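Local coordinates for ionotropic glutamate receptor bacterial homologue (PDB 2PYY), which binds L-glutamate in a two-lobed ligand-binding core of the periplasmic binding protein type, probably as the sensor of a bacterial ionotropic glutamate receptor, at residues D29-I34 and I40-I45; E52-I57 and Q77-S82; P84-G89 and K219-K224; A124-E129 and S179-E184. One frame throughout, in Å; residues are numbered along the deposited sequence.

Contact 1: residues D29-I34 and I40-I45; sequences DLWRSI and IESKLI
The turn of helix 26-38 that bears Trp31 faces the extended chain around Ser42, which returns after a short connection as strand 42-47. Ile40 and Ser42 point toward the helix, and Leu44 brings only its end near. The indole makes the close contacts on the helix side. Its CG lies anti to the backbone N (chi1 172°), which swings the ring off the helix and out to the strand. The pyrrole N-H is spent there: Trp31 NE1 donates to Ser42 OG at 3.1 Å, a nearly straight bond (165°) with the oxygen lying close to the ring plane. Ser42 CB sits at the same edge, 3.9 Å from Trp31 NE1. The two flanking residues fill in obliquely. Ile40 crosses the indole at about a right angle and brings its CD1 to 3.8 Å from Trp31 CZ2, on the benzo part, while Leu44 CD2 approaches Trp31 CD1 at 4.2 Å. The bond gives the buried indole nitrogen an acceptor and helps fix the rotation of the ring, which also packs on Ile200. Strand 42-47 pairs in parallel with strand 5-10, so helix 26-38 is the crossover of a beta-alpha-beta unit at the edge of the three-stranded parallel sheet.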
loop_
_atom_site.group_PDB
_atom_site.type_symbol
_atom_site.label_atom_id
_atom_site.label_comp_id
_atom_site.label_asym_id
_atom_site.label_seq_id
_atom_site.Cartn_x
_atom_site.Cartn_y
_atom_site.Cartn_z
ATOM N N ASP B 29 -12.839 -5.396 -19.142
ATOM C CA ASP B 29 -12.467 -6.337 -20.217
ATOM C C ASP B 29 -11.556 -7.461 -19.735
ATOM O O ASP B 29 -11.696 -8.618 -20.139
ATOM C CB ASP B 29 -11.766 -5.617 -21.378
ATOM C CG ASP B 29 -12.690 -4.664 -22.114
ATOM O OD1 ASP B 29 -13.922 -4.806 -21.971
ATOM O OD2 ASP B 29 -12.184 -3.790 -22.841
ATOM N N LEU B 30 -10.605 -7.119 -18.872
ATOM C CA LEU B 30 -9.692 -8.133 -18.354
ATOM C C LEU B 30 -10.453 -9.170 -17.524
ATOM O O LEU B 30 -10.265 -10.372 -17.702
ATOM C CB LEU B 30 -8.588 -7.492 -17.505
ATOM C CG LEU B 30 -7.528 -8.457 -16.979
ATOM C CD1 LEU B 30 -6.799 -9.078 -18.150
ATOM C CD2 LEU B 30 -6.554 -7.717 -16.076
ATOM N N TRP B 31 -11.308 -8.722 -16.612
ATOM C CA TRP B 31 -12.050 -9.683 -15.811
ATOM C C TRP B 31 -12.947 -10.582 -16.686
ATOM O O TRP B 31 -13.020 -11.788 -16.475
ATOM C CB TRP B 31 -12.900 -8.973 -14.759
ATOM C CG TRP B 31 -13.805 -9.926 -14.065
ATOM C CD1 TRP B 31 -15.164 -10.003 -14.185
ATOM C CD2 TRP B 31 -13.409 -11.028 -13.243
ATOM N NE1 TRP B 31 -15.637 -11.089 -13.493
ATOM C CE2 TRP B 31 -14.582 -11.729 -12.900
ATOM C CE3 TRP B 31 -12.176 -11.486 -12.753
ATOM C CZ2 TRP B 31 -14.561 -12.875 -12.108
ATOM C CZ3 TRP B 31 -12.159 -12.634 -11.959
ATOM C CH2 TRP B 31 -13.348 -13.307 -11.641
ATOM N N ARG B 32 -13.629 -9.989 -17.659
ATOM C CA ARG B 32 -14.499 -10.758 -18.544
ATOM C C ARG B 32 -13.722 -11.883 -19.229
ATOM O O ARG B 32 -14.214 -12.999 -19.327
ATOM C CB ARG B 32 -15.119 -9.845 -19.600
ATOM C CG ARG B 32 -16.046 -10.548 -20.584
ATOM C CD ARG B 32 -16.347 -9.674 -21.797
ATOM N NE ARG B 32 -17.115 -8.471 -21.443
ATOM C CZ ARG B 32 -16.716 -7.230 -21.707
ATOM N NH1 ARG B 32 -15.556 -7.029 -22.323
ATOM N NH2 ARG B 32 -17.482 -6.199 -21.370
ATOM N N SER B 33 -12.502 -11.597 -19.686
ATOM C CA SER B 33 -11.682 -12.613 -20.355
ATOM C C SER B 33 -11.265 -13.719 -19.403
ATOM O O SER B 33 -11.296 -14.904 -19.741
ATOM C CB SER B 33 -10.415 -11.993 -20.953
ATOM O OG SER B 33 -10.728 -10.923 -21.818
ATOM N N ILE B 34 -10.849 -13.310 -18.212
ATOM C CA ILE B 34 -10.419 -14.245 -17.187
ATOM C C ILE B 34 -11.582 -15.163 -16.833
ATOM O O ILE B 34 -11.419 -16.372 -16.724
ATOM C CB ILE B 34 -9.969 -13.489 -15.924
ATOM C CG1 ILE B 34 -8.743 -12.628 -16.240
ATOM C CG2 ILE B 34 -9.690 -14.464 -14.808
ATOM C CD1 ILE B 34 -8.292 -11.759 -15.077
ATOM N N ILE B 40 -16.407 -19.335 -15.656
ATOM C CA ILE B 40 -17.194 -18.726 -14.610
ATOM C C ILE B 40 -18.043 -17.577 -15.158
ATOM O O ILE B 40 -17.624 -16.844 -16.055
ATOM C CB ILE B 40 -16.257 -18.263 -13.453
ATOM C CG1 ILE B 40 -16.949 -17.229 -12.576
ATOM C CG2 ILE B 40 -14.958 -17.724 -14.021
ATOM C CD1 ILE B 40 -16.841 -15.814 -13.079
ATOM N N GLU B 41 -19.259 -17.456 -14.636
ATOM C CA GLU B 41 -20.178 -16.396 -15.032
ATOM C C GLU B 41 -20.280 -15.492 -13.806
ATOM O O GLU B 41 -20.227 -15.975 -12.678
ATOM C CB GLU B 41 -21.539 -17.000 -15.408
ATOM C CG GLU B 41 -21.486 -17.901 -16.662
ATOM C CD GLU B 41 -22.828 -18.532 -17.036
ATOM O OE1 GLU B 41 -22.864 -19.319 -18.023
ATOM O OE2 GLU B 41 -23.840 -18.247 -16.352
ATOM N N SER B 42 -20.417 -14.189 -14.009
ATOM C CA SER B 42 -20.461 -13.291 -12.869
ATOM C C SER B 42 -21.426 -12.116 -12.960
ATOM O O SER B 42 -21.888 -11.742 -14.042
ATOM C CB SER B 42 -19.047 -12.763 -12.594
ATOM O OG SER B 42 -18.479 -12.204 -13.767
ATOM N N LYS B 43 -21.718 -11.540 -11.797
ATOM C CA LYS B 43 -22.599 -10.383 -11.700
ATOM C C LYS B 43 -21.826 -9.282 -10.977
ATOM O O LYS B 43 -21.388 -9.456 -9.841
ATOM C CB LYS B 43 -23.865 -10.734 -10.925
ATOM C CG LYS B 43 -24.876 -9.600 -10.876
ATOM C CD LYS B 43 -26.212 -10.050 -10.303
ATOM C CE LYS B 43 -27.242 -8.935 -10.384
ATOM N NZ LYS B 43 -26.829 -7.750 -9.585
ATOM N N LEU B 44 -21.665 -8.149 -11.650
ATOM C CA LEU B 44 -20.915 -7.030 -11.100
ATOM C C LEU B 44 -21.727 -6.120 -10.181
ATOM O O LEU B 44 -22.792 -5.633 -10.559
ATOM C CB LEU B 44 -20.309 -6.219 -12.247
ATOM C CG LEU B 44 -19.526 -7.006 -13.303
ATOM C CD1 LEU B 44 -18.807 -6.005 -14.196
ATOM C CD2 LEU B 44 -18.513 -7.958 -12.645
ATOM N N ILE B 45 -21.203 -5.902 -8.978
ATOM C CA ILE B 45 -21.841 -5.053 -7.982
ATOM C C ILE B 45 -20.988 -3.808 -7.734
ATOM O O ILE B 45 -19.830 -3.913 -7.319
ATOM C CB ILE B 45 -22.009 -5.804 -6.658
ATOM C CG1 ILE B 45 -22.739 -7.129 -6.911
ATOM C CG2 ILE B 45 -22.800 -4.939 -5.667
ATOM C CD1 ILE B 45 -22.843 -8.005 -5.665
#

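Contact 2: residues E52-I57 and Q77-S82; sequences ELISAI and QNFDFS
Phe79 reaches across to Ile54 and Ile57, one helical turn apart on helix 50-58, with a ring that both isoleucines touch through CG2. From CB, which points toward the helix, CG is set anti to the carbonyl carbon (chi1 -56°), and the ring divides there into two sides. On one, CD1 lies 4.1 Å from Ile54 CG2, and the next atom, CE1, closes to 3.5 Å from the same methyl. On the other, CD2 comes to 3.6 Å from Ile57 CG2, and CE2 lies 3.8 Å from it, with the Ile54 carbonyl oxygen also near. The tip, CZ, returns to Ile54, 3.5 Å from its CG2. The Ile54 methyl thus lies over one ring face, 3.9 Å from the Phe79 centroid and 28° off the normal, a CH-pi contact, whereas the Ile57 methyl meets the ring obliquely. Ile189 of strand 175-190 packs on both Ile54 and Phe79, and Val62 backs Ile57. Past the ring the chain enters strand 80-81, where Asp80 forms salt bridges with Arg197 and Lys198 of the second subunit. Through Phe79, helix 50-58 is packed against the junction between helix 73-78 and that short strand, at the subunit interface.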
loop_
_atom_site.group_PDB
_atom_site.type_symbol
_atom_site.label_atom_id
_atom_site.label_comp_id
_atom_site.label_asym_id
_atom_site.label_seq_id
_atom_site.Cartn_x
_atom_site.Cartn_y
_atom_site.Cartn_z
ATOM N N GLU B 52 -15.198 0.650 0.938
ATOM C CA GLU B 52 -16.553 0.125 0.838
ATOM C C GLU B 52 -16.510 -1.215 0.083
ATOM O O GLU B 52 -17.215 -2.160 0.435
ATOM C CB GLU B 52 -17.435 1.124 0.096
ATOM C CG GLU B 52 -18.871 1.170 0.553
ATOM C CD GLU B 52 -19.661 2.259 -0.177
ATOM O OE1 GLU B 52 -19.788 3.371 0.380
ATOM O OE2 GLU B 52 -20.121 1.989 -1.313
ATOM N N LEU B 53 -15.679 -1.294 -0.952
ATOM C CA LEU B 53 -15.540 -2.530 -1.711
ATOM C C LEU B 53 -14.867 -3.607 -0.847
ATOM O O LEU B 53 -15.292 -4.769 -0.822
ATOM C CB LEU B 53 -14.723 -2.282 -2.989
ATOM C CG LEU B 53 -14.417 -3.491 -3.882
ATOM C CD1 LEU B 53 -14.400 -3.083 -5.360
ATOM C CD2 LEU B 53 -13.092 -4.098 -3.464
ATOM N N ILE B 54 -13.815 -3.220 -0.134
ATOM C CA ILE B 54 -13.109 -4.152 0.732
ATOM C C ILE B 54 -14.045 -4.726 1.800
ATOM O O ILE B 54 -14.051 -5.935 2.034
ATOM C CB ILE B 54 -11.908 -3.465 1.429
ATOM C CG1 ILE B 54 -10.946 -2.913 0.375
ATOM C CG2 ILE B 54 -11.191 -4.453 2.360
ATOM C CD1 ILE B 54 -10.754 -3.801 -0.823
ATOM N N SER B 55 -14.850 -3.874 2.432
ATOM C CA SER B 55 -15.765 -4.356 3.462
ATOM C C SER B 55 -16.768 -5.383 2.924
ATOM O O SER B 55 -17.136 -6.322 3.637
ATOM C CB SER B 55 -16.493 -3.182 4.139
ATOM O OG SER B 55 -17.054 -2.282 3.195
ATOM N N ALA B 56 -17.203 -5.218 1.675
ATOM C CA ALA B 56 -18.138 -6.172 1.063
ATOM C C ALA B 56 -17.463 -7.546 0.981
ATOM O O ALA B 56 -18.102 -8.588 1.180
ATOM C CB ALA B 56 -18.546 -5.710 -0.336
ATOM N N ILE B 57 -16.171 -7.529 0.673
ATOM C CA ILE B 57 -15.368 -8.747 0.606
ATOM C C ILE B 57 -15.268 -9.329 2.022
ATOM O O ILE B 57 -15.537 -10.507 2.242
ATOM C CB ILE B 57 -13.926 -8.450 0.108
ATOM C CG1 ILE B 57 -13.932 -8.088 -1.379
ATOM C CG2 ILE B 57 -13.027 -9.672 0.342
ATOM C CD1 ILE B 57 -14.203 -9.251 -2.304
ATOM N N GLN B 77 -2.605 -8.255 4.568
ATOM C CA GLN B 77 -2.660 -8.872 5.878
ATOM C C GLN B 77 -3.987 -9.577 6.140
ATOM O O GLN B 77 -4.024 -10.669 6.712
ATOM C CB GLN B 77 -2.417 -7.824 6.956
ATOM C CG GLN B 77 -2.341 -8.408 8.356
ATOM C CD GLN B 77 -2.066 -7.346 9.397
ATOM O OE1 GLN B 77 -0.977 -6.764 9.433
ATOM N NE2 GLN B 77 -3.057 -7.078 10.248
ATOM N N ASN B 78 -5.080 -8.967 5.703
ATOM C CA ASN B 78 -6.400 -9.547 5.931
ATOM C C ASN B 78 -7.102 -10.083 4.702
ATOM O O ASN B 78 -8.150 -10.728 4.806
ATOM C CB ASN B 78 -7.286 -8.515 6.617
ATOM C CG ASN B 78 -6.739 -8.109 7.963
ATOM O OD1 ASN B 78 -6.755 -8.895 8.904
ATOM N ND2 ASN B 78 -6.234 -6.889 8.055
ATOM N N PHE B 79 -6.524 -9.823 3.537
ATOM C CA PHE B 79 -7.122 -10.280 2.292
ATOM C C PHE B 79 -6.084 -10.888 1.358
ATOM O O PHE B 79 -4.887 -10.785 1.601
ATOM C CB PHE B 79 -7.856 -9.113 1.616
ATOM C CG PHE B 79 -8.901 -8.473 2.494
ATOM C CD1 PHE B 79 -8.558 -7.455 3.384
ATOM C CD2 PHE B 79 -10.211 -8.948 2.492
ATOM C CE1 PHE B 79 -9.502 -6.927 4.264
ATOM C CE2 PHE B 79 -11.160 -8.430 3.365
ATOM C CZ PHE B 79 -10.803 -7.417 4.256
ATOM N N ASP B 80 -6.555 -11.551 0.310
ATOM C CA ASP B 80 -5.664 -12.189 -0.647
ATOM C C ASP B 80 -5.718 -11.434 -1.981
ATOM O O ASP B 80 -6.710 -10.774 -2.290
ATOM C CB ASP B 80 -6.078 -13.647 -0.859
ATOM C CG ASP B 80 -4.928 -14.617 -0.651
ATOM O OD1 ASP B 80 -3.765 -14.170 -0.706
ATOM O OD2 ASP B 80 -5.190 -15.825 -0.458
ATOM N N PHE B 81 -4.647 -11.538 -2.758
ATOM C CA PHE B 81 -4.568 -10.884 -4.050
ATOM C C PHE B 81 -4.097 -11.855 -5.126
ATOM O O PHE B 81 -3.347 -12.785 -4.844
ATOM C CB PHE B 81 -3.583 -9.711 -4.011
ATOM C CG PHE B 81 -4.161 -8.439 -3.463
ATOM C CD1 PHE B 81 -3.915 -8.057 -2.152
ATOM C CD2 PHE B 81 -4.956 -7.624 -4.257
ATOM C CE1 PHE B 81 -4.455 -6.876 -1.635
ATOM C CE2 PHE B 81 -5.502 -6.441 -3.754
ATOM C CZ PHE B 81 -5.251 -6.071 -2.440
ATOM N N SER B 82 -4.560 -11.639 -6.351
ATOM C CA SER B 82 -4.130 -12.452 -7.466
ATOM C C SER B 82 -2.801 -11.813 -7.838
ATOM O O SER B 82 -2.337 -10.884 -7.163
ATOM C CB SER B 82 -5.047 -12.261 -8.652
ATOM O OG SER B 82 -4.864 -10.956 -9.179
#

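Contact 3: residues P84-G89 and K219-K224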
loop_
_atom_site.group_PDB
_atom_site.type_symbol
_atom_site.label_atom_id
_atom_site.label_comp_id
_atom_site.label_asym_id
_atom_site.label_seq_id
_atom_site.Cartn_x
_atom_site.Cartn_y
_atom_site.Cartn_z
ATOM N N PRO B 84 -0.417 -9.402 -9.924
ATOM C CA PRO B 84 -0.732 -8.040 -10.370
ATOM C C PRO B 84 -1.351 -8.016 -11.770
ATOM O O PRO B 84 -0.954 -8.790 -12.644
ATOM C CB PRO B 84 0.627 -7.332 -10.319
ATOM C CG PRO B 84 1.627 -8.460 -10.423
ATOM C CD PRO B 84 1.004 -9.537 -9.572
ATOM N N ILE B 85 -2.334 -7.142 -11.981
ATOM C CA ILE B 85 -2.970 -7.050 -13.298
ATOM C C ILE B 85 -2.533 -5.788 -14.013
ATOM O O ILE B 85 -2.869 -5.584 -15.181
ATOM C CB ILE B 85 -4.508 -6.972 -13.219
ATOM C CG1 ILE B 85 -4.904 -5.748 -12.377
ATOM C CG2 ILE B 85 -5.064 -8.266 -12.681
ATOM C CD1 ILE B 85 -6.373 -5.492 -12.292
ATOM N N PHE B 86 -1.799 -4.938 -13.303
ATOM C CA PHE B 86 -1.358 -3.661 -13.856
ATOM C C PHE B 86 -0.273 -3.015 -12.992
ATOM O O PHE B 86 -0.245 -3.207 -11.777
ATOM C CB PHE B 86 -2.560 -2.713 -13.924
ATOM C CG PHE B 86 -2.384 -1.564 -14.877
ATOM C CD1 PHE B 86 -2.798 -1.673 -16.202
ATOM C CD2 PHE B 86 -1.824 -0.369 -14.449
ATOM C CE1 PHE B 86 -2.663 -0.596 -17.091
ATOM C CE2 PHE B 86 -1.681 0.714 -15.323
ATOM C CZ PHE B 86 -2.104 0.597 -16.648
ATOM N N ALA B 87 0.610 -2.247 -13.623
ATOM C CA ALA B 87 1.677 -1.535 -12.921
ATOM C C ALA B 87 1.263 -0.066 -12.893
ATOM O O ALA B 87 1.088 0.558 -13.943
ATOM C CB ALA B 87 3.010 -1.694 -13.674
ATOM N N SER B 88 1.100 0.490 -11.698
ATOM C CA SER B 88 0.667 1.888 -11.552
ATOM C C SER B 88 1.428 2.606 -10.429
ATOM O O SER B 88 2.468 2.136 -9.987
ATOM C CB SER B 88 -0.840 1.921 -11.264
ATOM O OG SER B 88 -1.343 3.243 -11.188
ATOM N N GLY B 89 0.912 3.749 -9.985
ATOM C CA GLY B 89 1.570 4.471 -8.915
ATOM C C GLY B 89 0.973 5.842 -8.681
ATOM O O GLY B 89 0.183 6.332 -9.488
ATOM N N LYS B 219 -5.436 -1.394 -26.123
ATOM C CA LYS B 219 -6.765 -0.893 -26.435
ATOM C C LYS B 219 -7.168 0.286 -25.549
ATOM O O LYS B 219 -7.845 1.205 -26.004
ATOM C CB LYS B 219 -7.800 -2.002 -26.274
ATOM C CG LYS B 219 -9.237 -1.516 -26.342
ATOM C CD LYS B 219 -10.212 -2.658 -26.079
ATOM C CE LYS B 219 -11.666 -2.202 -26.167
ATOM N NZ LYS B 219 -12.590 -3.226 -25.634
ATOM N N TRP B 220 -6.746 0.266 -24.290
ATOM C CA TRP B 220 -7.118 1.333 -23.373
ATOM C C TRP B 220 -6.028 2.319 -23.006
ATOM O O TRP B 220 -6.317 3.366 -22.428
ATOM C CB TRP B 220 -7.689 0.749 -22.079
ATOM C CG TRP B 220 -8.966 0.011 -22.275
ATOM C CD1 TRP B 220 -9.116 -1.326 -22.489
ATOM C CD2 TRP B 220 -10.273 0.580 -22.319
ATOM N NE1 TRP B 220 -10.445 -1.630 -22.663
ATOM C CE2 TRP B 220 -11.180 -0.477 -22.560
ATOM C CE3 TRP B 220 -10.772 1.884 -22.171
ATOM C CZ2 TRP B 220 -12.566 -0.270 -22.665
ATOM C CZ3 TRP B 220 -12.152 2.081 -22.276
ATOM C CH2 TRP B 220 -13.024 1.007 -22.517
ATOM N N PHE B 221 -4.782 2.004 -23.344
ATOM C CA PHE B 221 -3.671 2.878 -22.990
ATOM C C PHE B 221 -2.693 3.125 -24.133
ATOM O O PHE B 221 -2.788 2.525 -25.208
ATOM C CB PHE B 221 -2.896 2.289 -21.798
ATOM C CG PHE B 221 -3.747 2.032 -20.579
ATOM C CD1 PHE B 221 -4.349 0.790 -20.375
ATOM C CD2 PHE B 221 -3.950 3.038 -19.640
ATOM C CE1 PHE B 221 -5.142 0.548 -19.253
ATOM C CE2 PHE B 221 -4.738 2.816 -18.513
ATOM C CZ PHE B 221 -5.337 1.568 -18.317
ATOM N N ASP B 222 -1.745 4.016 -23.879
ATOM C CA ASP B 222 -0.728 4.345 -24.865
ATOM C C ASP B 222 0.515 3.548 -24.491
ATOM O O ASP B 222 0.996 3.633 -23.375
ATOM C CB ASP B 222 -0.442 5.844 -24.836
ATOM C CG ASP B 222 0.483 6.280 -25.950
ATOM O OD1 ASP B 222 0.244 7.375 -26.498
ATOM O OD2 ASP B 222 1.443 5.537 -26.267
ATOM N N PRO B 223 1.047 2.756 -25.427
ATOM C CA PRO B 223 2.236 1.934 -25.178
ATOM C C PRO B 223 3.382 2.628 -24.444
ATOM O O PRO B 223 4.013 2.028 -23.568
ATOM C CB PRO B 223 2.632 1.473 -26.583
ATOM C CG PRO B 223 2.115 2.574 -27.462
ATOM C CD PRO B 223 0.750 2.804 -26.866
ATOM N N LYS B 224 3.634 3.891 -24.780
ATOM C CA LYS B 224 4.731 4.637 -24.158
ATOM C C LYS B 224 4.554 4.957 -22.667
ATOM O O LYS B 224 5.527 5.266 -21.978
ATOM C CB LYS B 224 4.982 5.943 -24.921
ATOM C CG LYS B 224 3.866 6.960 -24.795
ATOM C CD LYS B 224 4.153 8.203 -25.618
ATOM C CE LYS B 224 2.990 9.173 -25.574
ATOM N NZ LYS B 224 2.711 9.613 -24.188
#
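Phe86 and Phe221 make the entire contact, two rings joining chain segments 130 residues apart, and they meet at an angle that is neither a stack nor edge-to-face. Their planes stand at 45° and their centroids are 4.9 Å apart. The side chains come from opposite directions: the Phe86 ring leaves its backbone beside the carbonyl carbon (chi1 -160°), and Phe221, the first residue to leave helical geometry after helix 212-220, turns its ring back to meet it. Phe86 leads with one corner. Its CE1 lies over a face of the Phe221 ring, offset toward the rim and 3.5 Å from Phe221 CE1, and its CZ follows, 3.8 Å from Phe221 CZ. Were Phe221 replaced by an alanine, Phe86 would probably lose the ring face under its CE1 corner and gain room to turn. Beyond Phe221, Asp222 OD2 accepts from Lys224 N at 3.1 Å, an Asx turn. Ile85 and Phe86 both pair with Tyr186 in a classic beta bulge. Phe15 packs against both rings, edge-to-face on Phe86 and obliquely on Phe221, while Phe26 adds another edge-to-face pairing to Phe86 and Tyr217 meets Phe221. Together these rings form an aromatic cluster at the bulged start of strand 86-94, consistent with the hinge region joining the two lobes of a periplasmic binding protein fold.

Contact 4: residues A124-E129 and S179-E184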
loop_
_atom_site.group_PDB
_atom_site.type_symbol
_atom_site.label_atom_id
_atom_site.label_comp_id
_atom_site.label_asym_id
_atom_site.label_seq_id
_atom_site.Cartn_x
_atom_site.Cartn_y
_atom_site.Cartn_z
ATOM N N ALA B 124 -4.395 8.901 -0.004
ATOM C CA ALA B 124 -4.725 9.583 1.250
ATOM C C ALA B 124 -3.795 9.070 2.357
ATOM O O ALA B 124 -3.349 9.832 3.216
ATOM C CB ALA B 124 -6.182 9.321 1.628
ATOM N N THR B 125 -3.532 7.766 2.333
ATOM C CA THR B 125 -2.651 7.124 3.304
ATOM C C THR B 125 -1.231 7.693 3.166
ATOM O O THR B 125 -0.625 8.146 4.141
ATOM C CB THR B 125 -2.618 5.583 3.099
ATOM O OG1 THR B 125 -3.905 5.045 3.408
ATOM C CG2 THR B 125 -1.585 4.917 4.010
ATOM N N TYR B 126 -0.716 7.676 1.944
ATOM C CA TYR B 126 0.608 8.206 1.675
ATOM C C TYR B 126 0.733 9.657 2.169
ATOM O O TYR B 126 1.683 10.009 2.881
ATOM C CB TYR B 126 0.904 8.117 0.176
ATOM C CG TYR B 126 2.195 8.777 -0.249
ATOM C CD1 TYR B 126 2.196 10.052 -0.823
ATOM C CD2 TYR B 126 3.413 8.113 -0.116
ATOM C CE1 TYR B 126 3.379 10.643 -1.262
ATOM C CE2 TYR B 126 4.597 8.695 -0.550
ATOM C CZ TYR B 126 4.574 9.952 -1.121
ATOM O OH TYR B 126 5.742 10.515 -1.569
ATOM N N LEU B 127 -0.232 10.495 1.810
ATOM C CA LEU B 127 -0.199 11.884 2.234
ATOM C C LEU B 127 -0.189 12.034 3.755
ATOM O O LEU B 127 0.665 12.730 4.303
ATOM C CB LEU B 127 -1.385 12.648 1.647
ATOM C CG LEU B 127 -1.392 12.752 0.124
ATOM C CD1 LEU B 127 -2.757 13.222 -0.340
ATOM C CD2 LEU B 127 -0.299 13.704 -0.359
ATOM N N ARG B 128 -1.133 11.383 4.433
ATOM C CA ARG B 128 -1.220 11.466 5.892
ATOM C C ARG B 128 0.083 11.037 6.558
ATOM O O ARG B 128 0.617 11.737 7.420
ATOM C CB ARG B 128 -2.367 10.596 6.429
ATOM C CG ARG B 128 -3.740 10.990 5.918
ATOM C CD ARG B 128 -4.848 10.426 6.793
ATOM N NE ARG B 128 -4.811 8.972 6.884
ATOM C CZ ARG B 128 -5.245 8.141 5.941
ATOM N NH1 ARG B 128 -5.765 8.617 4.821
ATOM N NH2 ARG B 128 -5.141 6.831 6.116
ATOM N N GLU B 129 0.588 9.877 6.157
ATOM C CA GLU B 129 1.823 9.350 6.711
ATOM C C GLU B 129 3.019 10.273 6.486
ATOM O O GLU B 129 3.965 10.265 7.271
ATOM C CB GLU B 129 2.100 7.963 6.136
ATOM C CG GLU B 129 1.143 6.896 6.653
ATOM C CD GLU B 129 1.333 5.557 5.959
ATOM O OE1 GLU B 129 0.762 4.551 6.434
ATOM O OE2 GLU B 129 2.054 5.526 4.931
ATOM N N SER B 179 7.816 12.787 -11.014
ATOM C CA SER B 179 7.788 11.362 -11.316
ATOM C C SER B 179 6.832 10.663 -10.359
ATOM O O SER B 179 6.189 11.306 -9.527
ATOM C CB SER B 179 9.193 10.779 -11.176
ATOM O OG SER B 179 9.831 11.232 -9.990
ATOM N N ILE B 180 6.736 9.345 -10.475
ATOM C CA ILE B 180 5.854 8.585 -9.604
ATOM C C ILE B 180 6.380 8.670 -8.175
ATOM O O ILE B 180 7.549 8.388 -7.921
ATOM C CB ILE B 180 5.791 7.104 -10.034
ATOM C CG1 ILE B 180 5.567 7.013 -11.550
ATOM C CG2 ILE B 180 4.674 6.395 -9.285
ATOM C CD1 ILE B 180 4.344 7.759 -12.044
ATOM N N LEU B 181 5.508 9.066 -7.253
ATOM C CA LEU B 181 5.856 9.212 -5.842
ATOM C C LEU B 181 6.098 7.854 -5.200
ATOM O O LEU B 181 6.987 7.694 -4.365
ATOM C CB LEU B 181 4.721 9.926 -5.107
ATOM C CG LEU B 181 4.144 11.150 -5.819
ATOM C CD1 LEU B 181 2.933 11.670 -5.057
ATOM C CD2 LEU B 181 5.205 12.221 -5.933
ATOM N N ARG B 182 5.282 6.880 -5.585
ATOM C CA ARG B 182 5.398 5.526 -5.071
ATOM C C ARG B 182 4.746 4.585 -6.086
ATOM O O ARG B 182 3.662 4.866 -6.608
ATOM C CB ARG B 182 4.703 5.385 -3.702
ATOM C CG ARG B 182 4.916 4.004 -3.058
ATOM C CD ARG B 182 4.487 3.896 -1.582
ATOM N NE ARG B 182 3.032 3.835 -1.386
ATOM C CZ ARG B 182 2.430 3.544 -0.228
ATOM N NH1 ARG B 182 3.150 3.280 0.855
ATOM N NH2 ARG B 182 1.103 3.525 -0.150
ATOM N N GLU B 183 5.422 3.479 -6.371
ATOM C CA GLU B 183 4.911 2.498 -7.313
ATOM C C GLU B 183 4.012 1.483 -6.644
ATOM O O GLU B 183 4.367 0.901 -5.618
ATOM C CB GLU B 183 6.057 1.760 -7.994
ATOM C CG GLU B 183 6.789 2.581 -9.032
ATOM C CD GLU B 183 7.929 1.823 -9.679
ATOM O OE1 GLU B 183 8.456 2.319 -10.701
ATOM O OE2 GLU B 183 8.304 0.738 -9.166
ATOM N N GLU B 184 2.845 1.267 -7.234
ATOM C CA GLU B 184 1.894 0.300 -6.698
ATOM C C GLU B 184 1.372 -0.524 -7.861
ATOM O O GLU B 184 1.283 -0.040 -8.984
ATOM C CB GLU B 184 0.707 1.009 -6.032
ATOM C CG GLU B 184 1.066 2.138 -5.069
ATOM C CD GLU B 184 -0.127 2.651 -4.268
ATOM O OE1 GLU B 184 -1.193 2.962 -4.873
ATOM O OE2 GLU B 184 0.013 2.759 -3.025
#
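A chi1 of 174° sends the Tyr126 ring straight off helix 122-129 to Leu181 and Arg182, and Arg182 reaches back on an extended chain that bends at chi3 (75°). Leu181 crosses the phenol at about a right angle: its CB touches Tyr126 OH at 3.7 Å, and its CD1 lies 4.0 Å from Tyr126 CE1. Arg182 approaches the same side of the ring obliquely, Tyr126 CD2 lying over one guanidinium face, 4.5 Å from Arg182 NE. A serine in place of Tyr126 would probably strip Leu181 of the phenol that covers it on this side and leave the Arg182 guanidinium freer to turn. That group is also held by a salt bridge, Arg182 NH2 to Glu184 OE2 at 3.2 Å, while Glu184 OE1 is hydrogen-bonded to Thr122 and Ser70, both lining the glutamate pocket. Between 124-129 and 179-184 the contact is packing alone; the arginine's charge is probably balanced in part by Glu184, with Glu129 nearby but not in contact, and Glu184 links it to the binding site.

How the contacts relate
From the N terminus, contact 1 closes the short loop from helix 26-38 into strand 42-47, and helix 50-58 follows at once to open contact 2, which closes against 77-82 as the chain enters the six-stranded mixed sheet. Contact 3 begins directly afterwards at 84-89 and closes far later at 219-224, and contact 4 lies wholly within that long excursion; none of the four cross. Contact 1 meets contact 3 where Asp29 takes Lys219 and Trp220, tying the helix of the first lobe to the C-terminal helix. Contacts 3 and 4 share neighbouring strands, joined by a probable hydrogen bond from Ser88 N to Glu184 O, leading into the second lobe.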